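Local coordinates for protein cytosolic IMP-GMP specific 5'-nucleotidase (Legionella pneumophila subsp. pneumophila, PDB 4OHF) that probably hydrolyses purine nucleoside 5'-monophosphates such as IMP and GMP, acting as a magnesium-dependent cytosolic 5'-nucleotidase of the HAD superfamily, at residues F238-T243 / K285-D290; I29-K34 / Y213-L218; A349-L354 / S385-Q390. All coordinates share one frame; numbering follows the deposited sequence.

Contact 1 of 3, residues F238-T243 / K285-D290; sequences FEFVIT and KKFTED
F287 overlaps the ring of F240, turning its edge toward one face of that ring in a T-shaped stack with planes at 67° and centroids 5.4 Å apart. The leading atom is CE2 of F287, which stands above the rim of the F240 ring and comes within 4.1 Å of F240 CD1. The same side of the F287 ring also meets I242 obliquely, I242 CD1 lying 3.7 Å from F287 CD2. F287 can bridge both because its CG is anti to the backbone N (chi1 179°), sending the ring off helix 284-290 toward strand 240-243. F240 and I242 project from the same face of the strand. T243, alternating with I242, packs on Y213 and S216 of helix 213-224, and F238 touches L224 of the same helix, so helices cover this inner strand of the HAD α/β sheet on both sides. Phenylalanine suits the 10.2 Å span between the CA atoms of F240 and F287; isoleucine offers a slender methyl beside the broad ring. With no hydrogen bond between the segments, cohesion comes from burial and shape, the weakly positive C-H edge of F287 over the electron-rich face of F240 probably adding a small electrostatic preference.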
ATOM      1  N   PHE B 238      28.364 -17.282 -27.355  1.00 46.82           N
ATOM      2  CA  PHE B 238      27.620 -17.254 -26.102  1.00 47.59           C
ATOM      3  C   PHE B 238      27.744 -18.458 -25.167  1.00 48.32           C
ATOM      4  O   PHE B 238      27.592 -19.608 -25.574  1.00 48.55           O
ATOM      5  CB  PHE B 238      26.151 -16.980 -26.428  1.00 45.62           C
ATOM      6  CG  PHE B 238      25.961 -15.804 -27.337  1.00 43.13           C
ATOM      7  CD1 PHE B 238      26.221 -14.519 -26.887  1.00 42.37           C
ATOM      8  CD2 PHE B 238      25.595 -15.987 -28.665  1.00 44.17           C
ATOM      9  CE1 PHE B 238      26.124 -13.434 -27.745  1.00 43.88           C
ATOM     10  CE2 PHE B 238      25.491 -14.902 -29.541  1.00 42.46           C
ATOM     11  CZ  PHE B 238      25.758 -13.627 -29.078  1.00 44.36           C
ATOM     12  N   GLU B 239      28.018 -18.166 -23.898  1.00 50.19           N
ATOM     13  CA  GLU B 239      28.162 -19.187 -22.866  1.00 50.68           C
ATOM     14  C   GLU B 239      26.787 -19.798 -22.624  1.00 50.74           C
ATOM     15  O   GLU B 239      26.622 -21.010 -22.683  1.00 52.07           O
ATOM     16  CB  GLU B 239      28.696 -18.549 -21.582  1.00 50.60           C
ATOM     17  CG  GLU B 239      29.191 -19.536 -20.532  1.00 54.25           C
ATOM     18  CD  GLU B 239      30.479 -20.253 -20.938  1.00 55.95           C
ATOM     19  OE1 GLU B 239      31.047 -20.971 -20.087  1.00 55.51           O
ATOM     20  OE2 GLU B 239      30.918 -20.103 -22.103  1.00 57.26           O
ATOM     21  N   PHE B 240      25.805 -18.941 -22.345  1.00 50.00           N
ATOM     22  CA  PHE B 240      24.424 -19.364 -22.127  1.00 48.32           C
ATOM     23  C   PHE B 240      23.528 -18.530 -23.007  1.00 48.10           C
ATOM     24  O   PHE B 240      23.866 -17.398 -23.392  1.00 46.85           O
ATOM     25  CB  PHE B 240      23.956 -19.109 -20.697  1.00 49.18           C
ATOM     26  CG  PHE B 240      24.686 -19.887 -19.664  1.00 51.64           C
ATOM     27  CD1 PHE B 240      25.868 -19.401 -19.118  1.00 52.07           C
ATOM     28  CD2 PHE B 240      24.177 -21.102 -19.216  1.00 52.62           C
ATOM     29  CE1 PHE B 240      26.536 -20.112 -18.132  1.00 53.39           C
ATOM     30  CE2 PHE B 240      24.831 -21.828 -18.230  1.00 53.79           C
ATOM     31  CZ  PHE B 240      26.017 -21.331 -17.684  1.00 54.96           C
ATOM     32  N   VAL B 241      22.369 -19.081 -23.315  1.00 46.20           N
ATOM     33  CA  VAL B 241      21.404 -18.354 -24.099  1.00 46.11           C
ATOM     34  C   VAL B 241      20.073 -18.702 -23.460  1.00 44.37           C
ATOM     35  O   VAL B 241      19.585 -19.813 -23.596  1.00 44.32           O
ATOM     36  CB  VAL B 241      21.480 -18.732 -25.618  1.00 45.84           C
ATOM     37  CG1 VAL B 241      21.576 -20.210 -25.768  1.00 48.45           C
ATOM     38  CG2 VAL B 241      20.264 -18.186 -26.371  1.00 44.66           C
ATOM     39  N   ILE B 242      19.531 -17.735 -22.720  1.00 43.12           N
ATOM     40  CA  ILE B 242      18.271 -17.877 -21.997  1.00 42.77           C
ATOM     41  C   ILE B 242      17.093 -17.220 -22.736  1.00 42.60           C
ATOM     42  O   ILE B 242      17.065 -16.002 -22.943  1.00 41.98           O
ATOM     43  CB  ILE B 242      18.417 -17.261 -20.586  1.00 41.91           C
ATOM     44  CG1 ILE B 242      19.692 -17.801 -19.927  1.00 39.71           C
ATOM     45  CG2 ILE B 242      17.201 -17.586 -19.743  1.00 41.29           C
ATOM     46  CD1 ILE B 242      19.998 -17.193 -18.564  1.00 39.60           C
ATOM     47  N   THR B 243      16.113 -18.041 -23.109  1.00 42.64           N
ATOM     48  CA  THR B 243      14.945 -17.583 -23.848  1.00 41.27           C
ATOM     49  C   THR B 243      13.641 -17.536 -23.039  1.00 41.86           C
ATOM     50  O   THR B 243      13.526 -18.175 -21.989  1.00 40.73           O
ATOM     51  CB  THR B 243      14.766 -18.454 -25.073  1.00 40.65           C
ATOM     52  OG1 THR B 243      14.516 -19.804 -24.662  1.00 42.43           O
ATOM     53  CG2 THR B 243      16.035 -18.429 -25.900  1.00 39.91           C
ATOM     54  N   LYS B 285      18.605 -15.104  -9.460  1.00 45.47           N
ATOM     55  CA  LYS B 285      19.104 -15.701  -8.233  1.00 47.74           C
ATOM     56  C   LYS B 285      19.816 -17.029  -8.508  1.00 47.57           C
ATOM     57  O   LYS B 285      21.005 -17.182  -8.213  1.00 45.96           O
ATOM     58  CB  LYS B 285      17.938 -15.916  -7.266  1.00 50.90           C
ATOM     59  CG  LYS B 285      18.284 -16.655  -5.981  1.00 55.03           C
ATOM     60  CD  LYS B 285      19.069 -15.799  -5.008  1.00 58.90           C
ATOM     61  CE  LYS B 285      18.499 -15.912  -3.584  1.00 60.47           C
ATOM     62  NZ  LYS B 285      18.352 -17.324  -3.117  1.00 60.70           N
ATOM     63  N   LYS B 286      19.091 -17.980  -9.091  1.00 47.18           N
ATOM     64  CA  LYS B 286      19.677 -19.282  -9.382  1.00 47.74           C
ATOM     65  C   LYS B 286      20.845 -19.221 -10.357  1.00 48.71           C
ATOM     66  O   LYS B 286      21.828 -19.936 -10.190  1.00 48.62           O
ATOM     67  CB  LYS B 286      18.610 -20.242  -9.917  1.00 45.06           C
ATOM     68  CG  LYS B 286      19.161 -21.599 -10.317  1.00 41.05           C
ATOM     69  CD  LYS B 286      18.067 -22.649 -10.301  1.00 42.16           C
ATOM     70  CE  LYS B 286      18.466 -23.880 -11.098  1.00 43.00           C
ATOM     71  NZ  LYS B 286      19.664 -24.585 -10.545  1.00 41.00           N
ATOM     72  N   PHE B 287      20.733 -18.361 -11.366  1.00 49.71           N
ATOM     73  CA  PHE B 287      21.771 -18.213 -12.381  1.00 51.47           C
ATOM     74  C   PHE B 287      23.083 -17.785 -11.757  1.00 52.70           C
ATOM     75  O   PHE B 287      24.141 -18.350 -12.035  1.00 52.53           O
ATOM     76  CB  PHE B 287      21.328 -17.180 -13.431  1.00 51.06           C
ATOM     77  CG  PHE B 287      22.338 -16.939 -14.521  1.00 50.15           C
ATOM     78  CD1 PHE B 287      23.368 -16.016 -14.349  1.00 49.71           C
ATOM     79  CD2 PHE B 287      22.257 -17.636 -15.730  1.00 51.67           C
ATOM     80  CE1 PHE B 287      24.305 -15.784 -15.365  1.00 49.26           C
ATOM     81  CE2 PHE B 287      23.187 -17.416 -16.754  1.00 49.70           C
ATOM     82  CZ  PHE B 287      24.211 -16.486 -16.568  1.00 49.59           C
ATOM     83  N   THR B 288      23.000 -16.776 -10.905  1.00 55.08           N
ATOM     84  CA  THR B 288      24.170 -16.241 -10.231  1.00 56.97           C
ATOM     85  C   THR B 288      24.790 -17.260  -9.272  1.00 59.08           C
ATOM     86  O   THR B 288      26.022 -17.362  -9.158  1.00 58.81           O
ATOM     87  CB  THR B 288      23.793 -14.955  -9.469  1.00 56.87           C
ATOM     88  OG1 THR B 288      23.236 -14.009 -10.392  1.00 53.99           O
ATOM     89  CG2 THR B 288      25.023 -14.345  -8.791  1.00 55.83           C
ATOM     90  N   GLU B 289      23.943 -18.020  -8.584  1.00 59.44           N
ATOM     91  CA  GLU B 289      24.439 -19.022  -7.651  1.00 60.36           C
ATOM     92  C   GLU B 289      25.150 -20.141  -8.399  1.00 60.56           C
ATOM     93  O   GLU B 289      26.303 -20.456  -8.105  1.00 59.42           O
ATOM     94  CB  GLU B 289      23.281 -19.588  -6.820  1.00 61.29           C
ATOM     95  CG  GLU B 289      23.149 -18.971  -5.431  1.00 61.56           C
ATOM     96  CD  GLU B 289      21.727 -19.020  -4.890  1.00 63.58           C
ATOM     97  OE1 GLU B 289      21.050 -20.055  -5.087  1.00 63.15           O
ATOM     98  OE2 GLU B 289      21.291 -18.021  -4.259  1.00 63.85           O
ATOM     99  N   ASP B 290      24.469 -20.722  -9.383  1.00 61.23           N
ATOM    100  CA  ASP B 290      25.032 -21.815 -10.163  1.00 61.58           C
ATOM    101  C   ASP B 290      26.314 -21.465 -10.910  1.00 62.08           C
ATOM    102  O   ASP B 290      27.060 -22.358 -11.296  1.00 64.05           O
ATOM    103  CB  ASP B 290      23.994 -22.365 -11.141  1.00 62.35           C
ATOM    104  CG  ASP B 290      22.755 -22.878 -10.439  1.00 62.90           C
ATOM    105  OD1 ASP B 290      22.848 -23.240  -9.247  1.00 63.20           O
ATOM    106  OD2 ASP B 290      21.689 -22.930 -11.082  1.00 64.84           O
TER

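Contact 2 of 3, residues I29-K34 / Y213-L218; sequences IRYNSK and YSYSKL
The short strand 30-31 and helix 213-224 keep their backbones well apart at this contact, the CA atoms of Y31 and Y215 being 14.7 Å from each other, and two tyrosines span the interval. The setting is the magnesium site of a HAD fold: strand 30-31 follows the helix 24-28 that carries D25, one of the metal-site aspartates together with D23 and D303. The two rings come from opposite directions and meet through their hydroxyls, Y215 OH donating a hydrogen bond of 2.6 Å to Y31 OH. The Y215 oxygen sits at the edge of the Y31 ring and in its plane. Y31 OH is also hydrogen-bonded to D25 OD1, so it stands between Y215 and a metal-site residue. Y31 is thus a second-shell residue behind the magnesium site, and Y215, one step further out, probably helps to fix its hydroxyl. Tyrosine suits both places, combining a long, rigid apolar ring for a buried interior with a polar end. The Y215 ring leaves the helix with CG anti to the backbone N (chi1 177°), which carries its hydroxyl out to the meeting point. H26 and F36 pack against the ring of Y31, and K174 makes a cation-pi contact with that of Y215. The side chain of Y31 lies about 7 Å from the bound magnesium ion. Y31 OH lies nearer one flank of the Y215 ring, 4.0 Å from Y215 CE2 but 4.9 Å from Y215 CE1.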
ATOM      1  N   ILE B  29      20.836  -7.296 -31.142  1.00 40.30           N
ATOM      2  CA  ILE B  29      20.419  -7.251 -32.537  1.00 41.16           C
ATOM      3  C   ILE B  29      19.667  -5.951 -32.812  1.00 41.62           C
ATOM      4  O   ILE B  29      18.630  -5.681 -32.215  1.00 41.31           O
ATOM      5  CB  ILE B  29      19.537  -8.460 -32.858  1.00 41.68           C
ATOM      6  CG1 ILE B  29      20.403  -9.719 -32.814  1.00 43.34           C
ATOM      7  CG2 ILE B  29      18.881  -8.302 -34.219  1.00 40.13           C
ATOM      8  CD1 ILE B  29      19.634 -11.011 -33.004  1.00 46.37           C
ATOM      9  N   ARG B  30      20.190  -5.138 -33.720  1.00 42.80           N
ATOM     10  CA  ARG B  30      19.550  -3.856 -34.020  1.00 45.60           C
ATOM     11  C   ARG B  30      18.372  -3.924 -34.998  1.00 45.19           C
ATOM     12  O   ARG B  30      18.373  -4.694 -35.960  1.00 43.29           O
ATOM     13  CB  ARG B  30      20.600  -2.857 -34.524  1.00 46.88           C
ATOM     14  CG  ARG B  30      20.811  -1.660 -33.602  1.00 50.20           C
ATOM     15  CD  ARG B  30      22.264  -1.438 -33.244  1.00 48.96           C
ATOM     16  NE  ARG B  30      23.115  -1.206 -34.413  1.00 53.06           N
ATOM     17  CZ  ARG B  30      22.991  -0.195 -35.271  1.00 51.88           C
ATOM     18  NH1 ARG B  30      22.038   0.712 -35.109  1.00 51.19           N
ATOM     19  NH2 ARG B  30      23.828  -0.100 -36.298  1.00 52.48           N
ATOM     20  N   TYR B  31      17.354  -3.116 -34.721  1.00 45.99           N
ATOM     21  CA  TYR B  31      16.166  -3.039 -35.561  1.00 46.04           C
ATOM     22  C   TYR B  31      15.997  -1.639 -36.115  1.00 45.82           C
ATOM     23  O   TYR B  31      16.422  -0.658 -35.507  1.00 45.52           O
ATOM     24  CB  TYR B  31      14.902  -3.375 -34.763  1.00 46.42           C
ATOM     25  CG  TYR B  31      14.672  -4.845 -34.503  1.00 46.54           C
ATOM     26  CD1 TYR B  31      13.904  -5.612 -35.373  1.00 46.59           C
ATOM     27  CD2 TYR B  31      15.196  -5.461 -33.366  1.00 45.55           C
ATOM     28  CE1 TYR B  31      13.656  -6.957 -35.119  1.00 46.61           C
ATOM     29  CE2 TYR B  31      14.957  -6.799 -33.106  1.00 46.57           C
ATOM     30  CZ  TYR B  31      14.185  -7.542 -33.988  1.00 46.90           C
ATOM     31  OH  TYR B  31      13.950  -8.874 -33.744  1.00 47.23           O
ATOM     32  N   ASN B  32      15.365  -1.563 -37.275  1.00 46.70           N
ATOM     33  CA  ASN B  32      15.066  -0.292 -37.915  1.00 48.48           C
ATOM     34  C   ASN B  32      13.885   0.289 -37.121  1.00 49.87           C
ATOM     35  O   ASN B  32      12.734  -0.122 -37.314  1.00 51.25           O
ATOM     36  CB  ASN B  32      14.655  -0.546 -39.359  1.00 49.05           C
ATOM     37  CG  ASN B  32      14.389   0.721 -40.113  1.00 49.63           C
ATOM     38  OD1 ASN B  32      13.523   1.525 -39.740  1.00 50.71           O
ATOM     39  ND2 ASN B  32      15.137   0.918 -41.188  1.00 50.63           N
ATOM     40  N   SER B  33      14.175   1.229 -36.225  1.00 49.97           N
ATOM     41  CA  SER B  33      13.152   1.822 -35.370  1.00 50.38           C
ATOM     42  C   SER B  33      11.858   2.283 -36.029  1.00 49.60           C
ATOM     43  O   SER B  33      10.773   1.914 -35.584  1.00 49.95           O
ATOM     44  CB  SER B  33      13.744   2.985 -34.571  1.00 51.24           C
ATOM     45  OG  SER B  33      14.568   2.516 -33.523  1.00 55.80           O
ATOM     46  N   LYS B  34      11.967   3.096 -37.071  1.00 49.26           N
ATOM     47  CA  LYS B  34      10.788   3.604 -37.753  1.00 47.92           C
ATOM     48  C   LYS B  34       9.946   2.454 -38.272  1.00 45.77           C
ATOM     49  O   LYS B  34       8.763   2.348 -37.952  1.00 46.28           O
ATOM     50  CB  LYS B  34      11.205   4.504 -38.911  1.00 50.36           C
ATOM     51  CG  LYS B  34      10.459   5.826 -38.968  1.00 54.03           C
ATOM     52  CD  LYS B  34       9.306   5.835 -39.956  1.00 54.16           C
ATOM     53  CE  LYS B  34       9.788   5.802 -41.403  1.00 56.50           C
ATOM     54  NZ  LYS B  34      10.369   4.480 -41.808  1.00 56.90           N
ATOM     55  N   TYR B 213      13.120 -19.511 -28.260  1.00 47.12           N
ATOM     56  CA  TYR B 213      14.303 -20.016 -28.937  1.00 46.64           C
ATOM     57  C   TYR B 213      14.206 -20.174 -30.448  1.00 46.68           C
ATOM     58  O   TYR B 213      15.139 -19.820 -31.171  1.00 46.59           O
ATOM     59  CB  TYR B 213      14.731 -21.339 -28.309  1.00 46.02           C
ATOM     60  CG  TYR B 213      16.011 -21.911 -28.889  1.00 48.24           C
ATOM     61  CD1 TYR B 213      17.206 -21.185 -28.860  1.00 46.61           C
ATOM     62  CD2 TYR B 213      16.031 -23.187 -29.445  1.00 47.43           C
ATOM     63  CE1 TYR B 213      18.371 -21.715 -29.366  1.00 49.58           C
ATOM     64  CE2 TYR B 213      17.199 -23.727 -29.957  1.00 49.41           C
ATOM     65  CZ  TYR B 213      18.360 -22.993 -29.920  1.00 50.65           C
ATOM     66  OH  TYR B 213      19.495 -23.519 -30.492  1.00 54.91           O
ATOM     67  N   SER B 214      13.095 -20.712 -30.934  1.00 46.79           N
ATOM     68  CA  SER B 214      12.943 -20.902 -32.374  1.00 48.22           C
ATOM     69  C   SER B 214      13.189 -19.587 -33.119  1.00 47.62           C
ATOM     70  O   SER B 214      13.818 -19.566 -34.178  1.00 46.50           O
ATOM     71  CB  SER B 214      11.542 -21.441 -32.697  1.00 49.21           C
ATOM     72  OG  SER B 214      10.521 -20.524 -32.323  1.00 53.98           O
ATOM     73  N   TYR B 215      12.709 -18.490 -32.541  1.00 48.15           N
ATOM     74  CA  TYR B 215      12.862 -17.163 -33.131  1.00 47.69           C
ATOM     75  C   TYR B 215      14.271 -16.613 -32.928  1.00 46.28           C
ATOM     76  O   TYR B 215      14.822 -15.977 -33.822  1.00 46.30           O
ATOM     77  CB  TYR B 215      11.838 -16.204 -32.519  1.00 48.07           C
ATOM     78  CG  TYR B 215      11.948 -14.778 -32.998  1.00 50.05           C
ATOM     79  CD1 TYR B 215      11.450 -14.392 -34.238  1.00 48.74           C
ATOM     80  CD2 TYR B 215      12.546 -13.809 -32.199  1.00 50.11           C
ATOM     81  CE1 TYR B 215      11.541 -13.072 -34.667  1.00 50.10           C
ATOM     82  CE2 TYR B 215      12.643 -12.490 -32.620  1.00 51.94           C
ATOM     83  CZ  TYR B 215      12.138 -12.125 -33.857  1.00 51.81           C
ATOM     84  OH  TYR B 215      12.243 -10.814 -34.277  1.00 50.86           O
ATOM     85  N   SER B 216      14.851 -16.866 -31.760  1.00 44.35           N
ATOM     86  CA  SER B 216      16.191 -16.382 -31.460  1.00 45.37           C
ATOM     87  C   SER B 216      17.250 -17.059 -32.293  1.00 46.27           C
ATOM     88  O   SER B 216      18.248 -16.446 -32.656  1.00 47.07           O
ATOM     89  CB  SER B 216      16.534 -16.606 -29.988  1.00 43.30           C
ATOM     90  OG  SER B 216      15.558 -16.012 -29.163  1.00 46.96           O
ATOM     91  N   LYS B 217      17.043 -18.337 -32.578  1.00 49.04           N
ATOM     92  CA  LYS B 217      18.002 -19.100 -33.366  1.00 51.55           C
ATOM     93  C   LYS B 217      18.065 -18.544 -34.778  1.00 51.56           C
ATOM     94  O   LYS B 217      19.143 -18.441 -35.360  1.00 52.33           O
ATOM     95  CB  LYS B 217      17.608 -20.585 -33.393  1.00 53.15           C
ATOM     96  CG  LYS B 217      18.756 -21.512 -33.765  1.00 57.50           C
ATOM     97  CD  LYS B 217      18.439 -22.984 -33.515  1.00 60.47           C
ATOM     98  CE  LYS B 217      17.403 -23.515 -34.495  1.00 62.57           C
ATOM     99  NZ  LYS B 217      17.218 -24.990 -34.361  1.00 63.01           N
ATOM    100  N   LEU B 218      16.901 -18.173 -35.309  1.00 51.96           N
ATOM    101  CA  LEU B 218      16.792 -17.611 -36.652  1.00 52.87           C
ATOM    102  C   LEU B 218      17.474 -16.243 -36.723  1.00 53.67           C
ATOM    103  O   LEU B 218      18.389 -16.015 -37.528  1.00 52.86           O
ATOM    104  CB  LEU B 218      15.330 -17.427 -37.008  1.00 52.91           C
ATOM    105  CG  LEU B 218      14.914 -17.565 -38.464  1.00 57.35           C
ATOM    106  CD1 LEU B 218      13.563 -16.879 -38.595  1.00 59.54           C
ATOM    107  CD2 LEU B 218      15.924 -16.963 -39.420  1.00 55.45           C
TER

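Contact 3 of 3, residues A349-L354 / S385-Q390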
ATOM      1  N   ALA B 349      23.979  35.419 -20.108  1.00 56.92           N
ATOM      2  CA  ALA B 349      25.035  36.036 -19.306  1.00 55.12           C
ATOM      3  C   ALA B 349      24.773  37.537 -19.194  1.00 54.84           C
ATOM      4  O   ALA B 349      24.714  38.095 -18.092  1.00 54.29           O
ATOM      5  CB  ALA B 349      26.393  35.792 -19.958  1.00 52.95           C
ATOM      6  N   ILE B 350      24.615  38.182 -20.346  1.00 53.52           N
ATOM      7  CA  ILE B 350      24.345  39.611 -20.397  1.00 53.60           C
ATOM      8  C   ILE B 350      23.068  39.946 -19.628  1.00 53.64           C
ATOM      9  O   ILE B 350      23.045  40.884 -18.829  1.00 53.75           O
ATOM     10  CB  ILE B 350      24.193  40.085 -21.856  1.00 54.06           C
ATOM     11  CG1 ILE B 350      25.533  39.956 -22.579  1.00 54.76           C
ATOM     12  CG2 ILE B 350      23.680  41.515 -21.896  1.00 52.26           C
ATOM     13  CD1 ILE B 350      25.467  40.281 -24.065  1.00 56.99           C
ATOM     14  N   LYS B 351      22.012  39.175 -19.879  1.00 52.78           N
ATOM     15  CA  LYS B 351      20.727  39.375 -19.218  1.00 52.75           C
ATOM     16  C   LYS B 351      20.848  39.396 -17.696  1.00 54.97           C
ATOM     17  O   LYS B 351      20.346  40.319 -17.049  1.00 56.40           O
ATOM     18  CB  LYS B 351      19.750  38.273 -19.623  1.00 50.50           C
ATOM     19  CG  LYS B 351      18.309  38.517 -19.208  1.00 47.16           C
ATOM     20  CD  LYS B 351      17.822  37.517 -18.163  1.00 46.36           C
ATOM     21  CE  LYS B 351      16.285  37.439 -18.139  1.00 43.24           C
ATOM     22  NZ  LYS B 351      15.665  38.783 -18.013  1.00 41.93           N
ATOM     23  N   LYS B 352      21.504  38.383 -17.125  1.00 55.67           N
ATOM     24  CA  LYS B 352      21.667  38.294 -15.677  1.00 56.58           C
ATOM     25  C   LYS B 352      22.560  39.427 -15.189  1.00 56.67           C
ATOM     26  O   LYS B 352      22.451  39.864 -14.048  1.00 55.16           O
ATOM     27  CB  LYS B 352      22.265  36.936 -15.298  1.00 59.80           C
ATOM     28  CG  LYS B 352      21.950  36.458 -13.871  1.00 62.90           C
ATOM     29  CD  LYS B 352      23.086  36.751 -12.895  1.00 64.34           C
ATOM     30  CE  LYS B 352      24.385  36.080 -13.337  1.00 64.27           C
ATOM     31  NZ  LYS B 352      24.227  34.605 -13.521  1.00 64.92           N
ATOM     32  N   GLU B 353      23.443  39.891 -16.069  1.00 57.21           N
ATOM     33  CA  GLU B 353      24.346  40.997 -15.766  1.00 57.56           C
ATOM     34  C   GLU B 353      23.488  42.236 -15.564  1.00 57.35           C
ATOM     35  O   GLU B 353      23.581  42.935 -14.554  1.00 56.87           O
ATOM     36  CB  GLU B 353      25.296  41.242 -16.941  1.00 58.97           C
ATOM     37  CG  GLU B 353      26.673  40.629 -16.792  1.00 63.06           C
ATOM     38  CD  GLU B 353      27.646  41.547 -16.063  1.00 65.35           C
ATOM     39  OE1 GLU B 353      28.784  41.100 -15.774  1.00 65.30           O
ATOM     40  OE2 GLU B 353      27.269  42.714 -15.791  1.00 65.38           O
ATOM     41  N   LEU B 354      22.648  42.491 -16.556  1.00 57.05           N
ATOM     42  CA  LEU B 354      21.749  43.627 -16.536  1.00 56.62           C
ATOM     43  C   LEU B 354      20.790  43.537 -15.366  1.00 56.22           C
ATOM     44  O   LEU B 354      20.514  44.526 -14.697  1.00 56.77           O
ATOM     45  CB  LEU B 354      20.966  43.684 -17.851  1.00 54.32           C
ATOM     46  CG  LEU B 354      21.815  43.965 -19.095  1.00 53.62           C
ATOM     47  CD1 LEU B 354      20.952  43.847 -20.351  1.00 55.50           C
ATOM     48  CD2 LEU B 354      22.423  45.353 -18.995  1.00 49.30           C
ATOM     49  N   SER B 385      14.482  44.600 -21.677  1.00 54.36           N
ATOM     50  CA  SER B 385      13.339  44.227 -22.503  1.00 54.68           C
ATOM     51  C   SER B 385      13.824  43.801 -23.885  1.00 55.84           C
ATOM     52  O   SER B 385      13.228  42.926 -24.524  1.00 55.04           O
ATOM     53  CB  SER B 385      12.375  45.397 -22.639  1.00 53.58           C
ATOM     54  OG  SER B 385      11.183  45.142 -21.920  1.00 53.39           O
ATOM     55  N   THR B 386      14.914  44.432 -24.331  1.00 55.35           N
ATOM     56  CA  THR B 386      15.514  44.144 -25.630  1.00 54.31           C
ATOM     57  C   THR B 386      16.243  42.792 -25.628  1.00 54.68           C
ATOM     58  O   THR B 386      16.037  41.963 -26.523  1.00 53.98           O
ATOM     59  CB  THR B 386      16.486  45.269 -26.034  1.00 52.72           C
ATOM     60  OG1 THR B 386      15.757  46.492 -26.165  1.00 51.76           O
ATOM     61  CG2 THR B 386      17.163  44.956 -27.347  1.00 51.56           C
ATOM     62  N   VAL B 387      17.082  42.557 -24.627  1.00 54.02           N
ATOM     63  CA  VAL B 387      17.787  41.288 -24.572  1.00 54.21           C
ATOM     64  C   VAL B 387      16.779  40.158 -24.340  1.00 53.55           C
ATOM     65  O   VAL B 387      16.909  39.085 -24.921  1.00 52.00           O
ATOM     66  CB  VAL B 387      18.878  41.291 -23.468  1.00 54.43           C
ATOM     67  CG1 VAL B 387      18.246  41.480 -22.099  1.00 56.50           C
ATOM     68  CG2 VAL B 387      19.677  40.001 -23.520  1.00 53.99           C
ATOM     69  N   ASP B 388      15.763  40.413 -23.510  1.00 54.34           N
ATOM     70  CA  ASP B 388      14.735  39.409 -23.226  1.00 54.20           C
ATOM     71  C   ASP B 388      14.050  38.984 -24.508  1.00 54.67           C
ATOM     72  O   ASP B 388      13.563  37.854 -24.621  1.00 55.07           O
ATOM     73  CB  ASP B 388      13.672  39.952 -22.267  1.00 54.67           C
ATOM     74  CG  ASP B 388      14.042  39.764 -20.797  1.00 56.35           C
ATOM     75  OD1 ASP B 388      15.086  39.141 -20.494  1.00 56.39           O
ATOM     76  OD2 ASP B 388      13.271  40.247 -19.940  1.00 55.17           O
ATOM     77  N   LEU B 389      14.013  39.900 -25.473  1.00 54.91           N
ATOM     78  CA  LEU B 389      13.389  39.641 -26.765  1.00 54.04           C
ATOM     79  C   LEU B 389      14.347  38.872 -27.665  1.00 52.88           C
ATOM     80  O   LEU B 389      13.939  37.956 -28.375  1.00 53.13           O
ATOM     81  CB  LEU B 389      12.990  40.953 -27.436  1.00 53.73           C
ATOM     82  CG  LEU B 389      12.350  40.805 -28.813  1.00 54.89           C
ATOM     83  CD1 LEU B 389      10.960  40.205 -28.670  1.00 53.36           C
ATOM     84  CD2 LEU B 389      12.282  42.165 -29.491  1.00 55.18           C
ATOM     85  N   GLN B 390      15.620  39.253 -27.631  1.00 52.43           N
ATOM     86  CA  GLN B 390      16.649  38.593 -28.425  1.00 53.78           C
ATOM     87  C   GLN B 390      16.645  37.094 -28.068  1.00 54.38           C
ATOM     88  O   GLN B 390      16.605  36.228 -28.946  1.00 53.25           O
ATOM     89  CB  GLN B 390      18.013  39.208 -28.099  1.00 55.04           C
ATOM     90  CG  GLN B 390      19.173  38.691 -28.927  1.00 59.44           C
ATOM     91  CD  GLN B 390      20.533  39.159 -28.392  1.00 63.42           C
ATOM     92  OE1 GLN B 390      20.726  40.343 -28.087  1.00 64.24           O
ATOM     93  NE2 GLN B 390      21.483  38.226 -28.285  1.00 63.00           N
TER
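The carboxylate of D388 is the flat group of this contact, and K351 reaches it at one oxygen: K351 NZ donates to the syn lone pair of D388 OD1, on the side of the other oxygen, over 2.6 Å. The two charges make this a salt bridge as well as a hydrogen bond. OD2 of D388 is farther from K351 NZ, at 3.4 Å, so the grip is one-sided rather than forked. The lysine chain approaches obliquely, bent at chi2 and chi4, and the bends turn its ammonium group across the gap to D388. Lower on the same chain, K351 CG passes 4.1 Å from V387 CG1, the two side chains crossing at about a right angle; a lysine thus works twice, its methylenes against the valine and its charge against the aspartate. V387 CG1 also meets L354 CD1 tip to tip at 4.0 Å, which makes the valine the buried centre of the contact. A compact branched residue suits that place between two helices, and L354, reaching farther, also packs on Q383 and I384. The segments belong to the long helices 338-367 and 374-399, an antiparallel helical hairpin whose axes here come within 9.8 Å, their N-to-C directions 156° apart. R447 of the second subunit packs on K351, bringing this face of the hairpin to the subunit interface. The chemistry implies an apolar seam of V387, L354 and the K351 methylenes, bordered on its more exposed side by the K351-D388 ion pair; the two kinds of interaction share one lysine.

Contacts 1 and 2 are both buried; contact 1 joins a helix to the main sheet, while contact 2 joins helix 213-224 to the separate short strand 30-31 beside the magnesium site. Contact 3 is only partly buried and lies on the other side of the chain's centre, about 49 Å and 33 Å from them between nearest atoms. The first two are neighbours: T243 of strand 240-243 packs on helix 213-224, which directly precedes that strand. Chemistry follows place. Helix against sheet uses apolar rings and methyls alone; near the magnesium site, aromatic bulk is joined to hydroxyl bonding; in the hairpin, an apolar centre is edged by opposite charges, close to another subunit.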